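Local structure of 5-oxoprolinase subunit C (Escherichia coli, 5DUD) at residues Gly68-Thr73 against Trp90-Lys95; Pro51-Thr56 against Ser111-Ala116; Arg80-Ala85 against Ala96-Thr101. The protein takes part in the ATP-dependent cleavage of 5-oxoproline to L-glutamate, serving as subunit C of 5-oxoprolinase. One frame throughout, in Å; residues are numbered along the deposited sequence.

Interaction 1. Residues Gly68-Thr73 against Trp90-Lys95; sequences GWFALT and WRLPMK
Phe70 and Leu92 lie at the centre of an antiparallel edge pairing, where strand 92-94 borders the five-stranded sheet along strand 68-74. Their backbones exchange two bonds, Phe70 N to Leu92 O (2.7 Å) and Leu92 N to Phe70 O (2.8 Å); Gly68 and Met94 form the next hydrogen-bonded pair. Beyond Phe70 the direct pairing gives way to a water, which accepts from Leu72 N and donates to Trp90 O.

Phe70 CG stands between the backbone N and the carbonyl carbon (chi1 87°), and the ring lies obliquely against Leu92. CE1 touches Leu92 CB, while CZ meets Leu92 CD1 at 3.5 Å. Pro93 O approaches the ring edge in its plane, 3.7 Å from Phe70 CE1. An alanine in place of Phe70 would probably leave Leu92 CB and CD1 without the ring they pack on and open a gap beside strand 92-94.

On the face of the sheet that carries Trp69 and Pro93, Trp69 CZ3 packs against Pro93 CB (3.8 Å). Arg91 CD sits 3.9 Å above the indole plane, offset toward the rim, and the guanidinium continues to Leu43 O through NH1.

That bond ties the segment 90-95 to helix 34-44, whose Leu43 and Val44 also touch Ala71. Strand 110-115 flanks strand 68-74 on its other side, and strand 99-102 packs on Phe70 and Leu72.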
# COMPACT_ATOMS: atom_id res chain seq x y z
N GLY A 68 30.50 -2.32 15.80
CA GLY A 68 30.01 -1.15 15.09
C GLY A 68 29.20 -0.25 15.99
O GLY A 68 29.52 -0.09 17.17
N TRP A 69 28.14 0.35 15.43
CA TRP A 69 27.25 1.26 16.16
C TRP A 69 25.81 0.88 15.90
O TRP A 69 25.52 0.23 14.89
CB TRP A 69 27.50 2.72 15.72
CG TRP A 69 28.94 3.16 15.81
CD1 TRP A 69 29.92 2.93 14.89
CD2 TRP A 69 29.54 3.91 16.87
NE1 TRP A 69 31.10 3.47 15.33
CE2 TRP A 69 30.90 4.09 16.53
CE3 TRP A 69 29.06 4.45 18.07
CZ2 TRP A 69 31.78 4.79 17.36
CZ3 TRP A 69 29.93 5.16 18.88
CH2 TRP A 69 31.28 5.31 18.53
N PHE A 70 24.89 1.28 16.80
CA PHE A 70 23.46 0.98 16.66
C PHE A 70 22.61 2.09 17.29
O PHE A 70 23.14 2.99 17.95
CB PHE A 70 23.11 -0.39 17.27
CG PHE A 70 22.78 -0.39 18.74
CD1 PHE A 70 23.78 -0.36 19.70
CD2 PHE A 70 21.46 -0.49 19.17
CE1 PHE A 70 23.47 -0.40 21.06
CE2 PHE A 70 21.15 -0.51 20.53
CZ PHE A 70 22.16 -0.46 21.47
N ALA A 71 21.29 2.02 17.07
CA ALA A 71 20.36 3.01 17.61
C ALA A 71 18.94 2.45 17.68
O ALA A 71 18.59 1.58 16.89
CB ALA A 71 20.38 4.27 16.75
N LEU A 72 18.14 2.95 18.64
CA LEU A 72 16.74 2.55 18.83
C LEU A 72 15.82 3.78 18.77
O LEU A 72 16.19 4.82 19.31
CB LEU A 72 16.56 1.83 20.17
CG LEU A 72 16.97 0.37 20.27
CD1 LEU A 72 17.05 -0.05 21.74
CD2 LEU A 72 15.99 -0.54 19.53
N THR A 73 14.67 3.68 18.08
CA THR A 73 13.69 4.77 17.95
C THR A 73 12.28 4.17 18.10
O THR A 73 12.15 2.99 18.41
CB THR A 73 13.88 5.52 16.60
OG1 THR A 73 13.97 4.55 15.57
CG2 THR A 73 15.10 6.45 16.59
N TRP A 90 19.70 7.67 20.24
CA TRP A 90 21.13 7.86 20.49
C TRP A 90 21.98 6.96 19.60
O TRP A 90 21.59 5.81 19.37
CB TRP A 90 21.44 7.54 21.97
CG TRP A 90 21.38 8.73 22.86
CD1 TRP A 90 20.27 9.35 23.34
CD2 TRP A 90 22.50 9.44 23.41
NE1 TRP A 90 20.63 10.41 24.14
CE2 TRP A 90 21.99 10.47 24.22
CE3 TRP A 90 23.89 9.27 23.32
CZ2 TRP A 90 22.82 11.36 24.90
CZ3 TRP A 90 24.71 10.14 24.01
CH2 TRP A 90 24.18 11.18 24.78
N ARG A 91 23.17 7.44 19.15
CA ARG A 91 24.11 6.61 18.38
C ARG A 91 24.90 5.81 19.42
O ARG A 91 25.88 6.31 19.96
CB ARG A 91 25.02 7.44 17.44
CG ARG A 91 26.23 6.63 16.91
CD ARG A 91 27.01 7.21 15.74
NE ARG A 91 27.62 8.51 16.02
CZ ARG A 91 27.10 9.70 15.72
NH1 ARG A 91 25.90 9.80 15.13
NH2 ARG A 91 27.76 10.82 16.01
N LEU A 92 24.39 4.63 19.78
CA LEU A 92 24.99 3.80 20.81
C LEU A 92 26.05 2.88 20.20
O LEU A 92 25.85 2.38 19.10
CB LEU A 92 23.91 2.98 21.52
CG LEU A 92 22.80 3.77 22.19
CD1 LEU A 92 21.68 2.86 22.61
CD2 LEU A 92 23.32 4.59 23.36
N PRO A 93 27.17 2.63 20.90
CA PRO A 93 28.19 1.72 20.35
C PRO A 93 27.84 0.26 20.61
O PRO A 93 27.14 -0.04 21.58
CB PRO A 93 29.44 2.13 21.12
CG PRO A 93 28.93 2.51 22.46
CD PRO A 93 27.57 3.13 22.24
N MET A 94 28.34 -0.67 19.78
CA MET A 94 28.11 -2.10 20.00
C MET A 94 29.38 -2.89 19.75
O MET A 94 30.14 -2.57 18.84
CB MET A 94 26.96 -2.64 19.13
CG MET A 94 27.11 -2.38 17.65
SD MET A 94 25.92 -3.35 16.70
CE MET A 94 26.86 -3.69 15.20
N LYS A 95 29.61 -3.91 20.58
CA LYS A 95 30.75 -4.82 20.51
C LYS A 95 30.19 -6.18 20.08
O LYS A 95 28.98 -6.33 19.95
CB LYS A 95 31.49 -4.90 21.87
CG LYS A 95 31.57 -3.58 22.66
CD LYS A 95 32.95 -2.92 22.63
CE LYS A 95 32.98 -1.62 23.40
NZ LYS A 95 33.87 -1.69 24.60
O HOH W 1 19.37 4.25 20.94

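Interaction 2. Residues Pro51-Thr56 against Ser111-Ala116; sequences PALEIT and SYLAVA
Glu54 and Tyr112 face each other as a non-hydrogen-bonded pair within the five-stranded antiparallel sheet, where strand 52-56 runs beside strand 110-115 in the carboxyltransferase A/B-type domain of this PxpC-family subunit. Their side chains lie side by side and point the same way, the carboxylate and ring planes 79° apart. Glu54 CG is anti to the backbone N (chi1 175°) and the chain stays extended beside the ring, its CG 3.7 Å from Tyr112 CE2. At the far end Tyr112 OH donates to Glu54 OE2 (2.9 Å), meeting it from above the carboxylate plane.

Several further bonds fix these buried polar ends. Leu32 N also reaches Glu54 OE2, Asp33 N bonds to Tyr112 OH, and Glu54 OE1 forms a salt bridge with Arg206 NE. The carboxylate thus joins the sheet to the segment leading into helix 34-44 and to the part of the chain just before strand 208-212.

The same face carries Ala52 CB against Ala114 CB, 3.9 Å apart. The other face is mainly aliphatic: Ile55 CD1 rests 4.1 Å from Leu113 CB, and Leu53 CD1 approaches Leu113 CD2 more loosely (4.3 Å). Paired backbone bonds link Leu53 with Leu113 and Ile55 with Ser111, with Ser111 N to Ile55 O and Ile55 N to Ser111 O both 2.7 Å.

Helix 34-44 packs over the Ala52, Tyr112 and Ala114 face through Leu37, Ala36 and Ala40. In the sheet, strand 12-14 flanks strand 52-56, and strand 68-74 flanks strand 110-115.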
# COMPACT_ATOMS: atom_id res chain seq x y z
N PRO A 51 17.67 0.04 5.06
CA PRO A 51 16.84 -0.99 5.71
C PRO A 51 17.09 -1.11 7.22
O PRO A 51 18.23 -1.26 7.65
CB PRO A 51 17.22 -2.29 4.99
CG PRO A 51 18.14 -1.92 3.90
CD PRO A 51 18.66 -0.55 4.14
N ALA A 52 16.00 -1.04 8.02
CA ALA A 52 16.03 -1.17 9.48
C ALA A 52 14.87 -2.06 9.95
O ALA A 52 13.84 -2.10 9.29
CB ALA A 52 15.94 0.21 10.13
N LEU A 53 15.04 -2.75 11.08
CA LEU A 53 14.00 -3.65 11.59
C LEU A 53 12.82 -2.93 12.20
O LEU A 53 13.02 -2.15 13.13
CB LEU A 53 14.56 -4.59 12.67
CG LEU A 53 15.71 -5.49 12.28
CD1 LEU A 53 16.20 -6.29 13.47
CD2 LEU A 53 15.31 -6.41 11.16
N GLU A 54 11.59 -3.23 11.76
CA GLU A 54 10.38 -2.72 12.40
C GLU A 54 9.98 -3.77 13.43
O GLU A 54 10.06 -4.95 13.13
CB GLU A 54 9.25 -2.48 11.38
CG GLU A 54 7.93 -2.07 12.03
CD GLU A 54 6.87 -1.61 11.05
OE1 GLU A 54 5.97 -2.42 10.74
OE2 GLU A 54 6.93 -0.45 10.60
N ILE A 55 9.60 -3.35 14.66
CA ILE A 55 9.22 -4.26 15.74
C ILE A 55 7.88 -3.82 16.28
O ILE A 55 7.74 -2.64 16.57
CB ILE A 55 10.29 -4.27 16.88
CG1 ILE A 55 11.74 -4.40 16.35
CG2 ILE A 55 10.00 -5.37 17.90
CD1 ILE A 55 12.73 -3.64 17.17
N THR A 56 6.90 -4.74 16.44
CA THR A 56 5.58 -4.42 16.97
C THR A 56 5.46 -4.98 18.38
O THR A 56 5.57 -6.20 18.56
CB THR A 56 4.48 -4.96 16.05
OG1 THR A 56 4.74 -4.48 14.72
CG2 THR A 56 3.08 -4.54 16.50
N SER A 111 8.50 -0.14 17.39
CA SER A 111 9.87 0.26 17.70
C SER A 111 10.79 -0.11 16.54
O SER A 111 10.54 -1.11 15.87
CB SER A 111 10.34 -0.42 18.99
OG SER A 111 11.54 0.14 19.51
N TYR A 112 11.84 0.68 16.30
CA TYR A 112 12.76 0.43 15.18
C TYR A 112 14.20 0.24 15.67
O TYR A 112 14.60 0.86 16.64
CB TYR A 112 12.68 1.57 14.15
CG TYR A 112 11.29 1.71 13.58
CD1 TYR A 112 10.29 2.35 14.30
CD2 TYR A 112 10.94 1.11 12.38
CE1 TYR A 112 8.98 2.39 13.84
CE2 TYR A 112 9.64 1.17 11.89
CZ TYR A 112 8.66 1.81 12.63
OH TYR A 112 7.36 1.89 12.17
N LEU A 113 14.96 -0.64 14.98
CA LEU A 113 16.35 -0.94 15.31
C LEU A 113 17.22 -0.87 14.05
O LEU A 113 17.06 -1.70 13.15
CB LEU A 113 16.43 -2.34 15.96
CG LEU A 113 17.83 -2.90 16.24
CD1 LEU A 113 18.65 -1.94 17.09
CD2 LEU A 113 17.76 -4.24 16.92
N ALA A 114 18.15 0.10 14.00
CA ALA A 114 19.06 0.31 12.88
C ALA A 114 20.51 0.12 13.32
O ALA A 114 20.88 0.51 14.43
CB ALA A 114 18.87 1.70 12.31
N VAL A 115 21.34 -0.45 12.43
CA VAL A 115 22.76 -0.70 12.70
C VAL A 115 23.59 -0.03 11.60
O VAL A 115 23.08 0.20 10.50
CB VAL A 115 23.06 -2.21 12.83
CG1 VAL A 115 22.12 -2.87 13.84
CG2 VAL A 115 23.01 -2.93 11.49
N ALA A 116 24.86 0.27 11.89
CA ALA A 116 25.78 0.93 10.95
C ALA A 116 26.10 0.04 9.74
O ALA A 116 26.50 -1.11 9.92
CB ALA A 116 27.07 1.32 11.65

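Interaction 3. Residues Arg80-Ala85 against Ala96-Thr101; sequences RLDDNA and AGQRLT
Thr101 grips the carbonyl of Arg80 twice. Thr101 N donates to Arg80 O at 2.8 Å, and Thr101 OG1 reaches the same Arg80 O at 2.9 Å; the two donors come from opposite faces of the carbonyl plane. The hydroxyl gets there because OG1 stands between the backbone N and the carbonyl carbon (chi1 64°), which also brings it alongside Arg80 CB. In return, Arg80 N donates to Thr101 O (3.2 Å), from above that carbonyl plane.

One residue further on, Leu81 and Leu100 form a non-hydrogen-bonded pair. Leu81 CB packs 4.2 Å from Leu100 CD1, and Leu81 CD1 reaches toward the other strand, 3.5 Å from Arg99 O. Beyond this pair a side chain takes over from the strand bonds: Asp82 OD1 accepts from Arg99 N at 3.1 Å, met from above the carboxylate plane, while the bond from Asp82 N to Arg99 O is weak. Gln98 crosses Asp82 at about a right angle, its NE2 lying 3.8 Å from Asp82 OD2.

Outside this shell, Gln98 OE1 is held by Lys95 N, and Arg99 NE forms a salt bridge with Glu63 on the adjoining strand 60-64. Phe64, Phe70 and Val86 pack around the two leucines.

Asp82 and Asp83 are the two-residue loop of a tight beta hairpin, closed by reciprocal backbone bonds between Leu81 and Asn84. The arrangement is a beta hairpin at the edge of an antiparallel sheet, with 84-85 outermost and 80-81 paired to strand 99-102.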
# COMPACT_ATOMS: atom_id res chain seq x y z
N ARG A 80 17.50 -3.18 27.32
CA ARG A 80 18.64 -3.48 28.19
C ARG A 80 19.71 -4.17 27.35
O ARG A 80 19.41 -5.19 26.71
CB ARG A 80 18.23 -4.35 29.40
CG ARG A 80 18.33 -3.60 30.74
CD ARG A 80 18.16 -4.53 31.93
NE ARG A 80 18.25 -3.79 33.20
CZ ARG A 80 19.37 -3.47 33.84
NH1 ARG A 80 20.56 -3.83 33.35
NH2 ARG A 80 19.32 -2.80 34.98
N LEU A 81 20.92 -3.59 27.31
CA LEU A 81 22.09 -4.13 26.60
C LEU A 81 23.06 -4.77 27.60
O LEU A 81 23.88 -4.08 28.21
CB LEU A 81 22.79 -3.01 25.80
CG LEU A 81 24.03 -3.40 24.96
CD1 LEU A 81 23.66 -4.32 23.80
CD2 LEU A 81 24.73 -2.16 24.39
N ASP A 82 22.95 -6.10 27.76
CA ASP A 82 23.76 -6.94 28.65
C ASP A 82 23.57 -6.52 30.14
O ASP A 82 22.72 -7.11 30.80
CB ASP A 82 25.26 -6.97 28.25
CG ASP A 82 25.73 -8.15 27.40
OD1 ASP A 82 24.88 -8.78 26.71
OD2 ASP A 82 26.95 -8.41 27.37
N ASP A 83 24.34 -5.52 30.66
CA ASP A 83 24.27 -5.10 32.07
C ASP A 83 23.97 -3.60 32.23
O ASP A 83 24.20 -3.04 33.30
CB ASP A 83 25.58 -5.47 32.81
CG ASP A 83 26.85 -4.82 32.29
OD1 ASP A 83 27.39 -5.31 31.28
OD2 ASP A 83 27.30 -3.83 32.90
N ASN A 84 23.44 -2.95 31.18
CA ASN A 84 23.09 -1.53 31.20
C ASN A 84 21.76 -1.30 30.51
O ASN A 84 21.38 -2.07 29.63
CB ASN A 84 24.17 -0.69 30.50
CG ASN A 84 25.59 -0.99 30.95
OD1 ASN A 84 26.44 -1.39 30.16
ND2 ASN A 84 25.86 -0.81 32.23
N ALA A 85 21.07 -0.21 30.88
CA ALA A 85 19.78 0.18 30.30
C ALA A 85 20.02 1.26 29.24
O ALA A 85 20.45 2.36 29.58
CB ALA A 85 18.85 0.68 31.39
N ALA A 96 31.07 -7.18 19.86
CA ALA A 96 30.68 -8.54 19.46
C ALA A 96 30.39 -9.43 20.68
O ALA A 96 31.18 -9.46 21.62
CB ALA A 96 31.79 -9.17 18.63
N GLY A 97 29.24 -10.10 20.66
CA GLY A 97 28.78 -10.98 21.73
C GLY A 97 27.86 -10.36 22.77
O GLY A 97 27.74 -10.91 23.86
N GLN A 98 27.18 -9.24 22.43
CA GLN A 98 26.27 -8.56 23.36
C GLN A 98 24.83 -8.70 22.89
O GLN A 98 24.56 -8.54 21.71
CB GLN A 98 26.63 -7.06 23.46
CG GLN A 98 28.10 -6.78 23.75
CD GLN A 98 28.29 -5.40 24.30
OE1 GLN A 98 28.66 -4.46 23.59
NE2 GLN A 98 28.01 -5.22 25.59
N ARG A 99 23.90 -9.01 23.82
CA ARG A 99 22.48 -9.13 23.51
C ARG A 99 21.75 -7.85 23.89
O ARG A 99 22.09 -7.26 24.91
CB ARG A 99 21.85 -10.30 24.27
CG ARG A 99 22.37 -11.66 23.84
CD ARG A 99 21.54 -12.77 24.46
NE ARG A 99 21.82 -14.07 23.87
CZ ARG A 99 21.10 -15.18 24.08
NH1 ARG A 99 20.03 -15.14 24.86
NH2 ARG A 99 21.44 -16.32 23.49
N LEU A 100 20.77 -7.44 23.07
CA LEU A 100 19.92 -6.26 23.28
C LEU A 100 18.50 -6.76 23.57
O LEU A 100 17.85 -7.26 22.66
CB LEU A 100 19.95 -5.36 22.03
CG LEU A 100 19.11 -4.09 22.06
CD1 LEU A 100 19.76 -3.02 22.92
CD2 LEU A 100 18.89 -3.58 20.65
N THR A 101 18.01 -6.59 24.80
CA THR A 101 16.72 -7.16 25.19
C THR A 101 15.59 -6.13 25.32
O THR A 101 15.49 -5.45 26.35
CB THR A 101 16.88 -7.92 26.51
OG1 THR A 101 17.25 -7.01 27.55
CG2 THR A 101 17.94 -9.02 26.41

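From the N terminus, segment 51-56 comes first but waits longest for its partner, so interaction 2 closes the widest loop, and both other contacts form within it. Strand 68-74 follows, then the hairpin 80-85; their partners 90-95 and 96-101 arrive in the same order, so interactions 1 and 3 cross along the chain. Interactions 1 and 2 share one sheet, strands 68-74 and 110-115 being neighbours joined by probable bonds such as Ala71 N to Ala114 O. Interaction 3 belongs to the six-stranded sheet. The sheets meet through Leu100, which packs on Phe70, Leu72 and Leu113, bringing all three contacts to one apolar interface.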